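Local atomic coordinates of pyrroline carboxylate reductase (Plasmodium falciparum, PDB entry 2RCY), a protein that binds NADP and probably catalyses the NADPH-dependent reduction of pyrroline-5-carboxylate to proline. Residues T163-C168 and N248-A253; L175-L180 and L197-I202. All coordinates share one frame; numbering follows the deposited sequence.

Contact 1: residues T163-C168 and N248-A253; sequences TAISGC and NAVEAA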
loop_
_atom_site.group_PDB
_atom_site.type_symbol
_atom_site.label_atom_id
_atom_site.label_comp_id
_atom_site.label_asym_id
_atom_site.label_seq_id
_atom_site.Cartn_x
_atom_site.Cartn_y
_atom_site.Cartn_z
ATOM N N THR A 163 -24.668 15.477 11.626
ATOM C CA THR A 163 -23.577 16.205 12.279
ATOM C C THR A 163 -22.284 16.057 11.477
ATOM O O THR A 163 -21.568 17.033 11.256
ATOM C CB THR A 163 -23.349 15.700 13.727
ATOM O OG1 THR A 163 -24.575 15.777 14.466
ATOM C CG2 THR A 163 -22.280 16.520 14.440
ATOM N N ALA A 164 -22.010 14.832 11.036
ATOM C CA ALA A 164 -20.816 14.510 10.255
ATOM C C ALA A 164 -20.759 15.243 8.914
ATOM O O ALA A 164 -19.676 15.568 8.429
ATOM C CB ALA A 164 -20.720 13.010 10.045
ATOM N N ILE A 165 -21.924 15.498 8.325
ATOM C CA ILE A 165 -22.027 16.193 7.040
ATOM C C ILE A 165 -22.211 17.703 7.218
ATOM O O ILE A 165 -21.439 18.494 6.680
ATOM C CB ILE A 165 -23.182 15.619 6.174
ATOM C CG1 ILE A 165 -22.824 14.218 5.676
ATOM C CG2 ILE A 165 -23.507 16.543 4.992
ATOM C CD1 ILE A 165 -23.999 13.441 5.137
ATOM N N SER A 166 -23.237 18.088 7.972
ATOM C CA SER A 166 -23.604 19.492 8.119
ATOM C C SER A 166 -22.761 20.217 9.168
ATOM O O SER A 166 -22.272 21.316 8.917
ATOM C CB SER A 166 -25.098 19.619 8.430
ATOM O OG SER A 166 -25.451 20.954 8.733
ATOM N N GLY A 167 -22.594 19.598 10.335
ATOM C CA GLY A 167 -21.814 20.185 11.421
ATOM C C GLY A 167 -20.324 20.211 11.135
ATOM O O GLY A 167 -19.681 21.250 11.280
ATOM N N CYS A 168 -19.785 19.064 10.721
ATOM C CA CYS A 168 -18.353 18.912 10.443
ATOM C C CYS A 168 -17.976 19.313 9.022
ATOM O O CYS A 168 -16.813 19.613 8.745
ATOM C CB CYS A 168 -17.914 17.471 10.680
ATOM S SG CYS A 168 -18.166 16.885 12.343
ATOM N N ASN A 248 -15.196 7.821 4.049
ATOM C CA ASN A 248 -14.570 7.310 5.266
ATOM C C ASN A 248 -14.430 8.383 6.344
ATOM O O ASN A 248 -14.597 8.099 7.530
ATOM C CB ASN A 248 -13.202 6.696 4.940
ATOM C CG ASN A 248 -12.568 5.997 6.130
ATOM O OD1 ASN A 248 -11.480 6.366 6.568
ATOM N ND2 ASN A 248 -13.244 4.983 6.658
ATOM N N ALA A 249 -14.130 9.610 5.924
ATOM C CA ALA A 249 -14.027 10.746 6.841
ATOM C C ALA A 249 -15.363 11.065 7.505
ATOM O O ALA A 249 -15.427 11.270 8.718
ATOM C CB ALA A 249 -13.497 11.963 6.117
ATOM N N VAL A 250 -16.420 11.103 6.696
ATOM C CA VAL A 250 -17.776 11.342 7.181
ATOM C C VAL A 250 -18.204 10.244 8.157
ATOM O O VAL A 250 -18.718 10.537 9.235
ATOM C CB VAL A 250 -18.789 11.454 6.008
ATOM C CG1 VAL A 250 -20.214 11.592 6.525
ATOM C CG2 VAL A 250 -18.443 12.633 5.106
ATOM N N GLU A 251 -17.971 8.988 7.778
ATOM C CA GLU A 251 -18.355 7.841 8.600
ATOM C C GLU A 251 -17.575 7.764 9.917
ATOM O O GLU A 251 -18.138 7.398 10.951
ATOM C CB GLU A 251 -18.218 6.537 7.808
ATOM C CG GLU A 251 -18.829 5.326 8.507
ATOM C CD GLU A 251 -19.118 4.173 7.569
ATOM O OE1 GLU A 251 -19.553 4.416 6.423
ATOM O OE2 GLU A 251 -18.928 3.015 7.990
ATOM N N ALA A 252 -16.289 8.112 9.872
ATOM C CA ALA A 252 -15.453 8.169 11.074
ATOM C C ALA A 252 -15.979 9.209 12.062
ATOM O O ALA A 252 -15.990 8.974 13.272
ATOM C CB ALA A 252 -14.006 8.464 10.709
ATOM N N ALA A 253 -16.409 10.352 11.532
ATOM C CA ALA A 253 -17.043 11.402 12.324
ATOM C C ALA A 253 -18.392 10.936 12.879
ATOM O O ALA A 253 -18.722 11.210 14.034
ATOM C CB ALA A 253 -17.209 12.664 11.491
#
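A164 and I165 meet V250 and A253 in a helix-helix packing of the dimerisation domain of pyrroline-5-carboxylate reductase. Helix 159-167 is the short first helix of this all-helical part. It lies across helix 242-260, the last helix of the chain. The two segments run at 110° to each other, with their axes 8.7 Å apart at the closest point. The closest approach of the backbones falls on small residues. The CA atoms of A164 and A253 are 5.3 Å apart, and their methyl groups touch. The A164 methyl points at the other helix and touches a backbone oxygen there: A164 CB is 3.3 Å from V250 O. The same methyl also meets a side chain, with V250 CG1 at 3.8 Å. V250 holds CG1 anti to its backbone N (chi1 175°), which lets this one branch serve both A164 and I165. The I165 side chain crosses it at a slant and touches with CG1. All five touching residues are buried. Y172 of the following helix 169-186 packs on V250 and A253, and its hydroxyl is hydrogen-bonded to A164 O. The second subunit adds G184 against I165 and T230 against C168. Near C168 the first helix has a wider, pi-type turn, in which C168 N is hydrogen-bonded to T163 O at 2.8 Å. The C168 side chain lies about 7 Å from the bound NADP. Its CB points toward the last helix, and its sulfur makes a loose apolar contact there, with C168 SG 4.4 Å from A253 CB.

Contact 2: residues L175-L180 and L197-I202; sequences LFIESL and LVLQTI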
loop_
_atom_site.group_PDB
_atom_site.type_symbol
_atom_site.label_atom_id
_atom_site.label_comp_id
_atom_site.label_asym_id
_atom_site.label_seq_id
_atom_site.Cartn_x
_atom_site.Cartn_y
_atom_site.Cartn_z
ATOM N N LEU A 175 -10.726 22.392 3.801
ATOM C CA LEU A 175 -9.526 21.645 3.424
ATOM C C LEU A 175 -9.474 21.384 1.921
ATOM O O LEU A 175 -8.401 21.419 1.320
ATOM C CB LEU A 175 -9.424 20.331 4.213
ATOM C CG LEU A 175 -8.135 19.506 4.082
ATOM C CD1 LEU A 175 -6.912 20.267 4.583
ATOM C CD2 LEU A 175 -8.268 18.187 4.816
ATOM N N PHE A 176 -10.636 21.118 1.327
ATOM C CA PHE A 176 -10.781 20.990 -0.124
ATOM C C PHE A 176 -10.310 22.277 -0.808
ATOM O O PHE A 176 -9.455 22.236 -1.695
ATOM C CB PHE A 176 -12.243 20.683 -0.468
ATOM C CG PHE A 176 -12.485 20.316 -1.909
ATOM C CD1 PHE A 176 -11.920 19.172 -2.461
ATOM C CD2 PHE A 176 -13.322 21.097 -2.700
ATOM C CE1 PHE A 176 -12.159 18.828 -3.788
ATOM C CE2 PHE A 176 -13.572 20.758 -4.029
ATOM C CZ PHE A 176 -12.986 19.620 -4.573
ATOM N N ILE A 177 -10.854 23.410 -0.360
ATOM C CA ILE A 177 -10.462 24.741 -0.837
ATOM C C ILE A 177 -8.969 24.983 -0.613
ATOM O O ILE A 177 -8.277 25.488 -1.497
ATOM C CB ILE A 177 -11.300 25.864 -0.153
ATOM C CG1 ILE A 177 -12.782 25.730 -0.522
ATOM C CG2 ILE A 177 -10.783 27.255 -0.532
ATOM C CD1 ILE A 177 -13.736 26.474 0.403
ATOM N N GLU A 178 -8.490 24.606 0.572
ATOM C CA GLU A 178 -7.077 24.713 0.937
ATOM C C GLU A 178 -6.174 23.929 -0.020
ATOM O O GLU A 178 -5.142 24.439 -0.458
ATOM C CB GLU A 178 -6.877 24.227 2.375
ATOM C CG GLU A 178 -5.467 24.372 2.932
ATOM C CD GLU A 178 -5.297 23.690 4.283
ATOM O OE1 GLU A 178 -6.267 23.669 5.074
ATOM O OE2 GLU A 178 -4.190 23.179 4.559
ATOM N N SER A 179 -6.577 22.701 -0.339
ATOM C CA SER A 179 -5.795 21.811 -1.202
ATOM C C SER A 179 -5.757 22.289 -2.654
ATOM O O SER A 179 -4.730 22.176 -3.324
ATOM C CB SER A 179 -6.346 20.384 -1.142
ATOM O OG SER A 179 -6.556 19.970 0.192
ATOM N N LEU A 180 -6.882 22.815 -3.131
ATOM C CA LEU A 180 -6.984 23.318 -4.500
ATOM C C LEU A 180 -6.101 24.546 -4.723
ATOM O O LEU A 180 -5.437 24.655 -5.757
ATOM C CB LEU A 180 -8.441 23.624 -4.859
ATOM C CG LEU A 180 -9.379 22.444 -5.136
ATOM C CD1 LEU A 180 -10.822 22.876 -4.979
ATOM C CD2 LEU A 180 -9.141 21.848 -6.519
ATOM N N LEU A 197 -10.120 31.734 -8.291
ATOM C CA LEU A 197 -10.474 30.679 -9.237
ATOM C C LEU A 197 -11.131 29.473 -8.569
ATOM O O LEU A 197 -12.020 28.860 -9.148
ATOM C CB LEU A 197 -9.243 30.239 -10.034
ATOM C CG LEU A 197 -9.070 30.743 -11.472
ATOM C CD1 LEU A 197 -9.167 32.257 -11.590
ATOM C CD2 LEU A 197 -7.750 30.245 -12.038
ATOM N N VAL A 198 -10.690 29.142 -7.358
ATOM C CA VAL A 198 -11.253 28.023 -6.598
ATOM C C VAL A 198 -12.671 28.341 -6.116
ATOM O O VAL A 198 -13.604 27.575 -6.372
ATOM C CB VAL A 198 -10.334 27.608 -5.409
ATOM C CG1 VAL A 198 -11.066 26.701 -4.424
ATOM C CG2 VAL A 198 -9.083 26.921 -5.926
ATOM N N LEU A 199 -12.826 29.478 -5.439
ATOM C CA LEU A 199 -14.113 29.884 -4.877
ATOM C C LEU A 199 -15.197 30.076 -5.939
ATOM O O LEU A 199 -16.357 29.728 -5.711
ATOM C CB LEU A 199 -13.963 31.155 -4.032
ATOM C CG LEU A 199 -13.098 31.103 -2.768
ATOM C CD1 LEU A 199 -13.032 32.475 -2.125
ATOM C CD2 LEU A 199 -13.596 30.064 -1.768
ATOM N N GLN A 200 -14.809 30.618 -7.093
ATOM C CA GLN A 200 -15.737 30.836 -8.202
ATOM C C GLN A 200 -16.095 29.530 -8.915
ATOM O O GLN A 200 -17.203 29.381 -9.434
ATOM C CB GLN A 200 -15.168 31.870 -9.186
ATOM C CG GLN A 200 -16.111 32.301 -10.319
ATOM C CD GLN A 200 -17.487 32.746 -9.839
ATOM O OE1 GLN A 200 -17.634 33.328 -8.762
ATOM N NE2 GLN A 200 -18.506 32.476 -10.649
ATOM N N THR A 201 -15.152 28.590 -8.929
ATOM C CA THR A 201 -15.376 27.269 -9.515
ATOM C C THR A 201 -16.350 26.448 -8.667
ATOM O O THR A 201 -17.205 25.742 -9.206
ATOM C CB THR A 201 -14.046 26.505 -9.710
ATOM O OG1 THR A 201 -13.195 27.249 -10.589
ATOM C CG2 THR A 201 -14.286 25.136 -10.312
ATOM N N ILE A 202 -16.220 26.552 -7.347
ATOM C CA ILE A 202 -17.109 25.842 -6.425
ATOM C C ILE A 202 -18.507 26.467 -6.409
ATOM O O ILE A 202 -19.510 25.748 -6.443
ATOM C CB ILE A 202 -16.524 25.770 -4.990
ATOM C CG1 ILE A 202 -15.178 25.037 -4.998
ATOM C CG2 ILE A 202 -17.494 25.061 -4.054
ATOM C CD1 ILE A 202 -14.399 25.143 -3.702
#
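I177 of helix 169-186 packs against V198, L199 and I202 of helix 191-211. From its CB the side chain divides. CG1 lies beside the backbone N (chi1 -64°), which leaves CG2 anti to that N. CG2 touches two residues of the other helix: I177 CG2 is 3.9 Å from V198 CG1 and 4.2 Å from L199 CD2. The other branch starts with CG1, which meets the tip of I202; I177 CG1 and I202 CD1 are 3.6 Å apart. At the end of this branch, I177 CD1 returns to the same L199 methyl, CD2. The I177 and L199 side chains cross at about a right angle, whereas I177 and I202 meet at a slant.

One turn further on, L180 takes the other branch of V198. L180 CB lies 3.5 Å from V198 CG2, and L180 CD1 leans on V198 CG1. V198 is thus held by I177 and L180 together. L180 CD1 also lies 3.6 Å above one face of the F176 ring, offset toward its rim. I202 CD1 comes to this ring obliquely, 4.3 Å from F176 CD2.

Behind the apolar surface, S179 turns back onto its own helix. S179 OG donates to L175 O at 2.6 Å, while S179 N reaches that oxygen from the opposite face of the carbonyl plane. The second subunit continues the core: its F176 stacks on F176, and its I202 packs on I202. Its K220 and K243 form salt bridges with E178. The segments run at 131°, with axes 10.0 Å apart. This is an apolar crossing of two successive helices, part of the all-helical dimerisation domain of this reductase family.

The N-terminal Rossmann-type domain, which binds NADP, comes first in the chain. The helical part then opens with helix 159-167, the first side of contact 1. Helix 169-186 follows directly and carries the first side of contact 2. The chain turns back into helix 191-211, closing contact 2 over a short loop of 16 residues. Two more helices lead to the last one, 242-260, where 248-253 closes contact 1 over a longer loop of 79 residues that encloses contact 2. Contact 1 ties the start of the helical domain to its last helix; contact 2 joins two consecutive helices. Their centres are 20 Å apart, and both also touch the second subunit.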